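PDB 1W2W: 5-methylthioribose-1-phosphate isomerase from Saccharomyces cerevisiae, which catalyses the interconversion of 5-methylthioribose 1-phosphate and 5-methylthioribulose 1-phosphate in the methionine salvage pathway, the chain here being the N-terminal part of the enzyme. Local coordinates for residues 10-13 and 14-17; 35-38 and 39-42; 120-123 and 124-128. All blocks are in the same frame, centred on the assembly; numbering follows the deposited sequence.

Interaction 1 of 3, residues 10-13 and 14-17; sequences RSEP and ENVS
Glu12 and Asn15 are joined twice across a tight turn, once through the backbone and once through their side chains. The backbone bond runs from Asn15 N to Glu12 O over 2.9 Å, and it closes a type I beta turn whose two central residues are Pro13 and Glu14. The second bond is reached by following the Glu12 side chain outward. CB of Glu12 sits 3.8 Å from Asn15 O and also touches Asn15 CB. CG then stands beside the backbone N and anti to the carbonyl carbon (chi1 -71°), and the chain runs on extended, so that the carboxylate lies alongside the Asn15 amide, both side chains pointing the same way. CD of Glu12 comes to 3.9 Å from Asn15 ND2. At the tip, Glu12 OE1 accepts a nearly straight hydrogen bond of 3.0 Å from Asn15 ND2. The bond leaves ND2 within the amide plane yet meets OE1 from above the carboxylate, the two flat groups being turned 55° against each other. A water accepts from Glu12 N at 2.9 Å and also lies near Asn15 O.

On the inner side, Val16 CG1 comes within 3.6 Å of Glu12 O, and its side chain also rests on Phe8, Leu65 and Tyr137. Gln69 from helix 53-73 bonds to both Pro13 O and Val16 N, while the carboxylate of Glu14 makes a salt bridge with Lys72 of the same helix. Together these contacts pin the connection between strands 6-9 and 17-21, neighbours in the antiparallel sheet: the connecting loop of a beta hairpin, with a type I turn at Glu12 to Asn15.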
ATOM      1  N   ARG A  10       7.051 -37.443  -8.210  1.00  5.81           N
ATOM      2  CA  ARG A  10       8.366 -37.988  -8.520  1.00  5.78           C
ATOM      3  C   ARG A  10       8.330 -39.508  -8.581  1.00  5.59           C
ATOM      4  O   ARG A  10       9.365 -40.162  -8.730  1.00  6.92           O
ATOM      5  CB  ARG A  10       9.366 -37.515  -7.463  1.00  6.28           C
ATOM      6  CG  ARG A  10       9.198 -38.205  -6.111  1.00  6.07           C
ATOM      7  CD  ARG A  10      10.260 -37.820  -5.086  1.00  4.18           C
ATOM      8  NE  ARG A  10      10.155 -36.412  -4.710  1.00  5.32           N
ATOM      9  CZ  ARG A  10      11.038 -35.778  -3.946  1.00  4.28           C
ATOM     10  NH1 ARG A  10      12.098 -36.427  -3.478  1.00  4.76           N
ATOM     11  NH2 ARG A  10      10.862 -34.497  -3.653  1.00  5.97           N
ATOM     12  N   SER A  11       7.133 -40.071  -8.470  1.00  4.19           N
ATOM     13  CA  SER A  11       6.979 -41.499  -8.214  1.00  5.31           C
ATOM     14  C   SER A  11       7.479 -42.366  -9.370  1.00  5.66           C
ATOM     15  O   SER A  11       7.896 -43.511  -9.163  1.00  4.44           O
ATOM     16  CB  SER A  11       5.528 -41.828  -7.888  1.00  5.67           C
ATOM     17  OG  SER A  11       4.712 -41.702  -9.034  1.00  6.36           O
ATOM     18  N   GLU A  12       7.428 -41.822 -10.582  1.00  4.64           N
ATOM     19  CA  GLU A  12       8.098 -42.440 -11.730  1.00  5.20           C
ATOM     20  C   GLU A  12       9.320 -41.594 -12.083  1.00  5.38           C
ATOM     21  O   GLU A  12       9.197 -40.559 -12.742  1.00  4.45           O
ATOM     22  CB  GLU A  12       7.155 -42.489 -12.937  1.00  3.99           C
ATOM     23  CG  GLU A  12       5.997 -43.474 -12.835  1.00  5.67           C
ATOM     24  CD  GLU A  12       5.011 -43.291 -13.979  1.00  7.86           C
ATOM     25  OE1 GLU A  12       5.447 -43.347 -15.145  1.00  7.91           O
ATOM     26  OE2 GLU A  12       3.803 -43.089 -13.736  1.00  6.85           O
ATOM     27  N   PRO A  13      10.504 -41.993 -11.627  1.00  6.50           N
ATOM     28  CA  PRO A  13      11.692 -41.155 -11.843  1.00  6.57           C
ATOM     29  C   PRO A  13      11.937 -40.814 -13.316  1.00  5.83           C
ATOM     30  O   PRO A  13      12.492 -39.753 -13.599  1.00  5.63           O
ATOM     31  CB  PRO A  13      12.828 -42.003 -11.263  1.00  6.91           C
ATOM     32  CG  PRO A  13      12.151 -42.869 -10.248  1.00  7.78           C
ATOM     33  CD  PRO A  13      10.818 -43.216 -10.865  1.00  6.15           C
ATOM     34  N   GLU A  14      11.532 -41.695 -14.228  1.00  4.82           N
ATOM     35  CA  GLU A  14      11.746 -41.456 -15.656  1.00  4.61           C
ATOM     36  C   GLU A  14      10.639 -40.663 -16.354  1.00  4.46           C
ATOM     37  O   GLU A  14      10.748 -40.344 -17.541  1.00  2.38           O
ATOM     38  CB  GLU A  14      12.015 -42.773 -16.385  1.00  5.62           C
ATOM     39  CG  GLU A  14      13.465 -43.219 -16.290  1.00  8.41           C
ATOM     40  CD  GLU A  14      13.741 -44.542 -16.979  1.00 11.24           C
ATOM     41  OE1 GLU A  14      13.455 -44.676 -18.187  1.00 14.41           O
ATOM     42  OE2 GLU A  14      14.255 -45.455 -16.310  1.00 15.05           O
ATOM     43  N   ASN A  15       9.586 -40.332 -15.617  1.00  3.27           N
ATOM     44  CA  ASN A  15       8.372 -39.775 -16.205  1.00  4.50           C
ATOM     45  C   ASN A  15       7.680 -38.926 -15.143  1.00  4.22           C
ATOM     46  O   ASN A  15       6.545 -39.214 -14.762  1.00  5.48           O
ATOM     47  CB  ASN A  15       7.436 -40.920 -16.629  1.00  3.67           C
ATOM     48  CG  ASN A  15       6.218 -40.450 -17.396  1.00  4.66           C
ATOM     49  OD1 ASN A  15       6.270 -39.490 -18.167  1.00  4.55           O
ATOM     50  ND2 ASN A  15       5.097 -41.145 -17.193  1.00  4.57           N
ATOM     51  N   VAL A  16       8.354 -37.891 -14.663  1.00  4.76           N
ATOM     52  CA  VAL A  16       7.783 -37.107 -13.565  1.00  4.75           C
ATOM     53  C   VAL A  16       6.652 -36.239 -14.087  1.00  5.47           C
ATOM     54  O   VAL A  16       6.597 -35.933 -15.281  1.00  4.73           O
ATOM     55  CB  VAL A  16       8.824 -36.216 -12.848  1.00  4.19           C
ATOM     56  CG1 VAL A  16       9.960 -37.049 -12.273  1.00  5.19           C
ATOM     57  CG2 VAL A  16       9.360 -35.112 -13.764  1.00  5.01           C
ATOM     58  N   SER A  17       5.746 -35.834 -13.201  1.00  4.76           N
ATOM     59  CA  SER A  17       4.798 -34.799 -13.580  1.00  7.02           C
ATOM     60  C   SER A  17       4.949 -33.596 -12.657  1.00  6.21           C
ATOM     61  O   SER A  17       5.315 -33.726 -11.486  1.00  6.34           O
ATOM     62  CB  SER A  17       3.364 -35.333 -13.620  1.00  8.23           C
ATOM     63  OG  SER A  17       2.919 -35.601 -12.306  1.00 12.67           O
TER
HETATM   64  O   HOH W   1       5.924 -39.599 -11.583  1.00 16.61           O

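Interaction 2 of 3, residues 35-38 and 39-42; sequences IHTI and DDGY
Asp40 reaches back from the first turn of helix 38-46 to grip the chain that leads into it. Among the hydrogen bonds to side chains, the firmest fall on its OD2. Asp40 OD2 accepts from His36 N at 2.8 Å along its anti lone pair and from Thr37 N at 3.2 Å from above the carboxylate plane. The carboxylate gets there because CG is anti to the carbonyl carbon (chi1 -65°), which swings it back over the start of the helix. In the other direction Thr37 OG1, set between its own N and carbonyl carbon, accepts weak bonds from Asp39 N at 3.1 Å and Asp40 N at 3.4 Å.

This reciprocal pairing of Thr37, the N-cap, with Asp40 is a capping box, and it gives the first amides of the helix acceptors that no preceding turn can offer. A negative carboxylate at this end would also be expected to suit the helix dipole. Were Asp40 replaced by alanine, the amides of His36 and Thr37 would probably lose their shared acceptor, and the entering chain could shift against the helix.

Regular helical bonds take over at once. Gly41 N meets Thr37 O at 3.2 Å in the carbonyl plane, and Tyr42 N reaches Ile38 O at 2.8 Å.

Nonpolar contact comes from Ile35, whose CD1 lies 4.1 Å from Asp40 CB as the two side chains run past each other in opposite directions; Ile35 also packs on Val59 and Val18. Ile38 faces Leu95 and Leu102 of helix 88-103, to which Asp39 is tied by a salt bridge with Arg98 and Tyr42 by ring stacking on Phe101.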
ATOM      1  N   ILE A  35       3.474 -28.107 -16.273  1.00 14.61           N
ATOM      2  CA  ILE A  35       4.805 -27.769 -16.759  1.00 15.47           C
ATOM      3  C   ILE A  35       5.353 -28.928 -17.591  1.00 15.43           C
ATOM      4  O   ILE A  35       5.559 -30.015 -17.070  1.00 15.28           O
ATOM      5  CB  ILE A  35       5.749 -27.502 -15.569  1.00 15.08           C
ATOM      6  CG1 ILE A  35       5.163 -26.429 -14.637  1.00 14.38           C
ATOM      7  CG2 ILE A  35       7.158 -27.171 -16.058  1.00 15.02           C
ATOM      8  CD1 ILE A  35       5.095 -25.013 -15.228  1.00 13.58           C
ATOM      9  N   HIS A  36       5.574 -28.691 -18.882  1.00 16.09           N
ATOM     10  CA  HIS A  36       6.091 -29.731 -19.773  1.00 16.53           C
ATOM     11  C   HIS A  36       7.468 -29.393 -20.331  1.00 16.13           C
ATOM     12  O   HIS A  36       8.295 -30.284 -20.560  1.00 16.35           O
ATOM     13  CB  HIS A  36       5.093 -30.000 -20.910  1.00 16.94           C
ATOM     14  CG  HIS A  36       3.771 -30.522 -20.432  1.00 18.96           C
ATOM     15  ND1 HIS A  36       3.636 -31.750 -19.822  1.00 20.21           N
ATOM     16  CD2 HIS A  36       2.531 -29.982 -20.468  1.00 20.02           C
ATOM     17  CE1 HIS A  36       2.368 -31.944 -19.502  1.00 22.34           C
ATOM     18  NE2 HIS A  36       1.678 -30.885 -19.880  1.00 20.40           N
ATOM     19  N   THR A  37       7.714 -28.110 -20.562  1.00 16.07           N
ATOM     20  CA  THR A  37       8.951 -27.686 -21.208  1.00 16.08           C
ATOM     21  C   THR A  37       9.541 -26.463 -20.544  1.00 16.04           C
ATOM     22  O   THR A  37       8.925 -25.862 -19.650  1.00 16.49           O
ATOM     23  CB  THR A  37       8.695 -27.329 -22.675  1.00 16.81           C
ATOM     24  OG1 THR A  37       7.963 -26.091 -22.732  1.00 18.04           O
ATOM     25  CG2 THR A  37       7.778 -28.364 -23.322  1.00 15.32           C
ATOM     26  N   ILE A  38      10.729 -26.090 -21.007  1.00 14.59           N
ATOM     27  CA  ILE A  38      11.387 -24.901 -20.482  1.00 15.52           C
ATOM     28  C   ILE A  38      10.586 -23.654 -20.839  1.00 15.05           C
ATOM     29  O   ILE A  38      10.616 -22.654 -20.112  1.00 15.48           O
ATOM     30  CB  ILE A  38      12.849 -24.841 -20.953  1.00 14.23           C
ATOM     31  CG1 ILE A  38      13.631 -25.960 -20.245  1.00 14.88           C
ATOM     32  CG2 ILE A  38      13.484 -23.496 -20.596  1.00 15.15           C
ATOM     33  CD1 ILE A  38      15.036 -26.200 -20.794  1.00 15.50           C
ATOM     34  N   ASP A  39       9.835 -23.705 -21.937  1.00 16.15           N
ATOM     35  CA  ASP A  39       8.992 -22.554 -22.261  1.00 15.07           C
ATOM     36  C   ASP A  39       7.932 -22.350 -21.192  1.00 16.00           C
ATOM     37  O   ASP A  39       7.569 -21.211 -20.910  1.00 14.87           O
ATOM     38  CB  ASP A  39       8.305 -22.685 -23.625  1.00 17.41           C
ATOM     39  CG  ASP A  39       9.289 -22.745 -24.760  1.00 19.30           C
ATOM     40  OD1 ASP A  39       9.990 -21.736 -24.988  1.00 22.99           O
ATOM     41  OD2 ASP A  39       9.433 -23.763 -25.459  1.00 23.07           O
ATOM     42  N   ASP A  40       7.432 -23.444 -20.616  1.00 14.17           N
ATOM     43  CA  ASP A  40       6.402 -23.356 -19.581  1.00 15.19           C
ATOM     44  C   ASP A  40       7.006 -22.779 -18.303  1.00 14.63           C
ATOM     45  O   ASP A  40       6.407 -21.921 -17.659  1.00 13.84           O
ATOM     46  CB  ASP A  40       5.815 -24.730 -19.278  1.00 14.91           C
ATOM     47  CG  ASP A  40       5.060 -25.317 -20.459  1.00 18.48           C
ATOM     48  OD1 ASP A  40       4.548 -24.538 -21.302  1.00 17.92           O
ATOM     49  OD2 ASP A  40       4.933 -26.550 -20.614  1.00 18.34           O
ATOM     50  N   GLY A  41       8.190 -23.266 -17.953  1.00 14.17           N
ATOM     51  CA  GLY A  41       8.929 -22.758 -16.812  1.00 14.32           C
ATOM     52  C   GLY A  41       9.170 -21.268 -16.959  1.00 15.42           C
ATOM     53  O   GLY A  41       8.901 -20.492 -16.041  1.00 14.39           O
ATOM     54  N   TYR A  42       9.663 -20.862 -18.127  1.00 14.16           N
ATOM     55  CA  TYR A  42       9.913 -19.447 -18.386  1.00 14.97           C
ATOM     56  C   TYR A  42       8.614 -18.668 -18.253  1.00 15.06           C
ATOM     57  O   TYR A  42       8.583 -17.606 -17.633  1.00 15.11           O
ATOM     58  CB  TYR A  42      10.473 -19.253 -19.804  1.00 13.62           C
ATOM     59  CG  TYR A  42      10.654 -17.805 -20.201  1.00 14.94           C
ATOM     60  CD1 TYR A  42      11.863 -17.155 -19.998  1.00 15.70           C
ATOM     61  CD2 TYR A  42       9.613 -17.092 -20.783  1.00 15.97           C
ATOM     62  CE1 TYR A  42      12.035 -15.825 -20.368  1.00 16.44           C
ATOM     63  CE2 TYR A  42       9.771 -15.771 -21.156  1.00 15.96           C
ATOM     64  CZ  TYR A  42      10.984 -15.143 -20.944  1.00 18.51           C
ATOM     65  OH  TYR A  42      11.144 -13.828 -21.314  1.00 18.98           O
TER

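Interaction 3 of 3, residues 120-123 and 124-128; sequences KNIL and KSSSD
Ser125 and Ser126 fold their hydroxyls back onto the last carbonyls of helix 111-124, in different ways. Ser126 carries its CB bond toward the helix, and with OG anti to its carbonyl carbon (chi1 -58°) the hydroxyl donates to Ile122 O at 2.8 Å, approaching from above the carbonyl plane. The same OG lies 4.0 Å from CG2 of Ile122, so the polar tip is flanked by a methyl of the residue whose carbonyl it binds. Ser125 has its OG between its own N and carbonyl carbon (chi1 55°), and from there it donates to Asn121 O over 3.2 Å, tilted only modestly from that carbonyl plane. Each serine thus covers a carbonyl four residues earlier in the chain.

Lys124 lies along the helix, its CG, CD and CB near Lys120 O, with CD closest at 3.2 Å. Its chain is bent at several bonds, and CE passes 4.2 Å from OD1 of Asn121, alongside rather than bonded.

The backbone shows the helix running out. Lys124 N still makes a regular bond of 2.9 Å to Lys120 O, whereas Ser125 N divides between Asn121 O and Ile122 O, both bonds weak. Ser126 N then bonds to Leu123 O at 3.3 Å, one residue closer in sequence than the helical pattern, and a water bridges Leu123 O to Ser126 O.

Beyond this end the chain turns into helix 129-168, for which Asp128 is the N-cap, its OD1 accepting from Ala131 N. Ile122 packs on Tyr139 and Leu123 on Phe132 of that helix, while Leu123 also touches Trp88 and Lys120 pairs with Asp100, both on helix 88-103.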
ATOM      1  N   LYS A 120      23.920 -26.831 -15.257  1.00 15.86           N
ATOM      2  CA  LYS A 120      24.947 -26.797 -16.308  1.00 18.39           C
ATOM      3  C   LYS A 120      26.176 -27.647 -15.974  1.00 18.79           C
ATOM      4  O   LYS A 120      26.747 -28.311 -16.857  1.00 19.24           O
ATOM      5  CB  LYS A 120      25.377 -25.368 -16.627  1.00 16.38           C
ATOM      6  CG  LYS A 120      24.367 -24.605 -17.457  1.00 19.77           C
ATOM      7  CD  LYS A 120      24.960 -23.309 -17.968  1.00 21.58           C
ATOM      8  CE  LYS A 120      23.938 -22.507 -18.742  1.00 22.87           C
ATOM      9  NZ  LYS A 120      24.647 -21.409 -19.452  1.00 24.16           N
ATOM     10  N   ASN A 121      26.590 -27.620 -14.710  1.00 19.93           N
ATOM     11  CA  ASN A 121      27.689 -28.469 -14.256  1.00 20.98           C
ATOM     12  C   ASN A 121      27.348 -29.947 -14.372  1.00 20.85           C
ATOM     13  O   ASN A 121      28.188 -30.773 -14.753  1.00 20.62           O
ATOM     14  CB  ASN A 121      28.061 -28.146 -12.808  1.00 21.99           C
ATOM     15  CG  ASN A 121      28.874 -26.875 -12.693  1.00 24.90           C
ATOM     16  OD1 ASN A 121      29.513 -26.446 -13.658  1.00 27.13           O
ATOM     17  ND2 ASN A 121      28.851 -26.261 -11.516  1.00 28.92           N
ATOM     18  N   ILE A 122      26.107 -30.289 -14.044  1.00 20.05           N
ATOM     19  CA  ILE A 122      25.649 -31.652 -14.247  1.00 19.24           C
ATOM     20  C   ILE A 122      25.649 -32.003 -15.734  1.00 19.50           C
ATOM     21  O   ILE A 122      26.090 -33.089 -16.113  1.00 21.36           O
ATOM     22  CB  ILE A 122      24.266 -31.879 -13.624  1.00 19.03           C
ATOM     23  CG1 ILE A 122      24.372 -31.777 -12.097  1.00 18.51           C
ATOM     24  CG2 ILE A 122      23.734 -33.263 -14.010  1.00 19.58           C
ATOM     25  CD1 ILE A 122      23.016 -31.725 -11.406  1.00 18.64           C
ATOM     26  N   LEU A 123      25.164 -31.092 -16.570  1.00 18.98           N
ATOM     27  CA  LEU A 123      25.109 -31.356 -18.006  1.00 19.24           C
ATOM     28  C   LEU A 123      26.509 -31.620 -18.554  1.00 21.04           C
ATOM     29  O   LEU A 123      26.700 -32.521 -19.376  1.00 20.60           O
ATOM     30  CB  LEU A 123      24.460 -30.188 -18.747  1.00 19.35           C
ATOM     31  CG  LEU A 123      24.228 -30.323 -20.250  1.00 17.15           C
ATOM     32  CD1 LEU A 123      23.422 -31.551 -20.630  1.00 16.23           C
ATOM     33  CD2 LEU A 123      23.588 -29.058 -20.800  1.00 18.42           C
ATOM     34  N   LYS A 124      27.481 -30.834 -18.097  1.00 21.04           N
ATOM     35  CA  LYS A 124      28.862 -30.962 -18.576  1.00 24.88           C
ATOM     36  C   LYS A 124      29.551 -32.259 -18.151  1.00 24.19           C
ATOM     37  O   LYS A 124      30.517 -32.691 -18.781  1.00 25.40           O
ATOM     38  CB  LYS A 124      29.697 -29.749 -18.154  1.00 24.33           C
ATOM     39  CG  LYS A 124      29.427 -28.518 -18.988  1.00 28.76           C
ATOM     40  CD  LYS A 124      29.435 -27.258 -18.125  1.00 32.68           C
ATOM     41  CE  LYS A 124      30.833 -26.916 -17.637  1.00 35.00           C
ATOM     42  NZ  LYS A 124      31.086 -25.450 -17.796  1.00 36.50           N
ATOM     43  N   SER A 125      29.071 -32.899 -17.095  1.00 25.06           N
ATOM     44  CA  SER A 125      29.636 -34.194 -16.729  1.00 26.74           C
ATOM     45  C   SER A 125      28.778 -35.414 -17.078  1.00 26.41           C
ATOM     46  O   SER A 125      29.082 -36.529 -16.651  1.00 27.66           O
ATOM     47  CB  SER A 125      30.109 -34.222 -15.270  1.00 26.89           C
ATOM     48  OG  SER A 125      29.074 -33.845 -14.379  1.00 30.05           O
ATOM     49  N   SER A 126      27.713 -35.210 -17.851  1.00 25.43           N
ATOM     50  CA  SER A 126      26.890 -36.325 -18.319  1.00 24.86           C
ATOM     51  C   SER A 126      27.332 -36.813 -19.702  1.00 25.02           C
ATOM     52  O   SER A 126      27.581 -36.012 -20.588  1.00 23.44           O
ATOM     53  CB  SER A 126      25.415 -35.914 -18.364  1.00 24.85           C
ATOM     54  OG  SER A 126      24.977 -35.478 -17.083  1.00 25.02           O
ATOM     55  N   SER A 127      27.424 -38.126 -19.903  1.00 25.83           N
ATOM     56  CA  SER A 127      27.947 -38.620 -21.176  1.00 26.44           C
ATOM     57  C   SER A 127      26.909 -38.621 -22.295  1.00 26.00           C
ATOM     58  O   SER A 127      27.270 -38.629 -23.479  1.00 26.20           O
ATOM     59  CB  SER A 127      28.561 -40.008 -21.016  1.00 27.33           C
ATOM     60  OG  SER A 127      27.786 -40.789 -20.129  1.00 29.53           O
ATOM     61  N   ASP A 128      25.630 -38.618 -21.920  1.00 24.41           N
ATOM     62  CA  ASP A 128      24.527 -38.601 -22.882  1.00 24.67           C
ATOM     63  C   ASP A 128      23.259 -38.109 -22.198  1.00 24.44           C
ATOM     64  O   ASP A 128      23.267 -37.901 -20.985  1.00 23.11           O
ATOM     65  CB  ASP A 128      24.281 -39.988 -23.477  1.00 25.45           C
ATOM     66  CG  ASP A 128      24.230 -41.076 -22.427  1.00 26.79           C
ATOM     67  OD1 ASP A 128      23.420 -40.976 -21.480  1.00 25.73           O
ATOM     68  OD2 ASP A 128      24.965 -42.085 -22.467  1.00 30.40           O
TER
HETATM   69  O   HOH W   2      28.676 -33.510 -21.032  1.00 28.28           O

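How the interactions relate
All three are local contacts where the chain changes direction: interaction 1 turns between two strands, interaction 2 starts a helix and interaction 3 ends one. They follow in series along the chain without touching. Interactions 1 and 2 lie nearest each other, with centres about 16 Å and closest atoms about 6 Å apart; helix 53-73 touches both. The centre of interaction 3 is about 20 Å from each of the others. Helix 88-103 links it to interaction 2, and helix 129-168 links it to interaction 1. All lie away from Cys181, the predicted transition-state stabiliser.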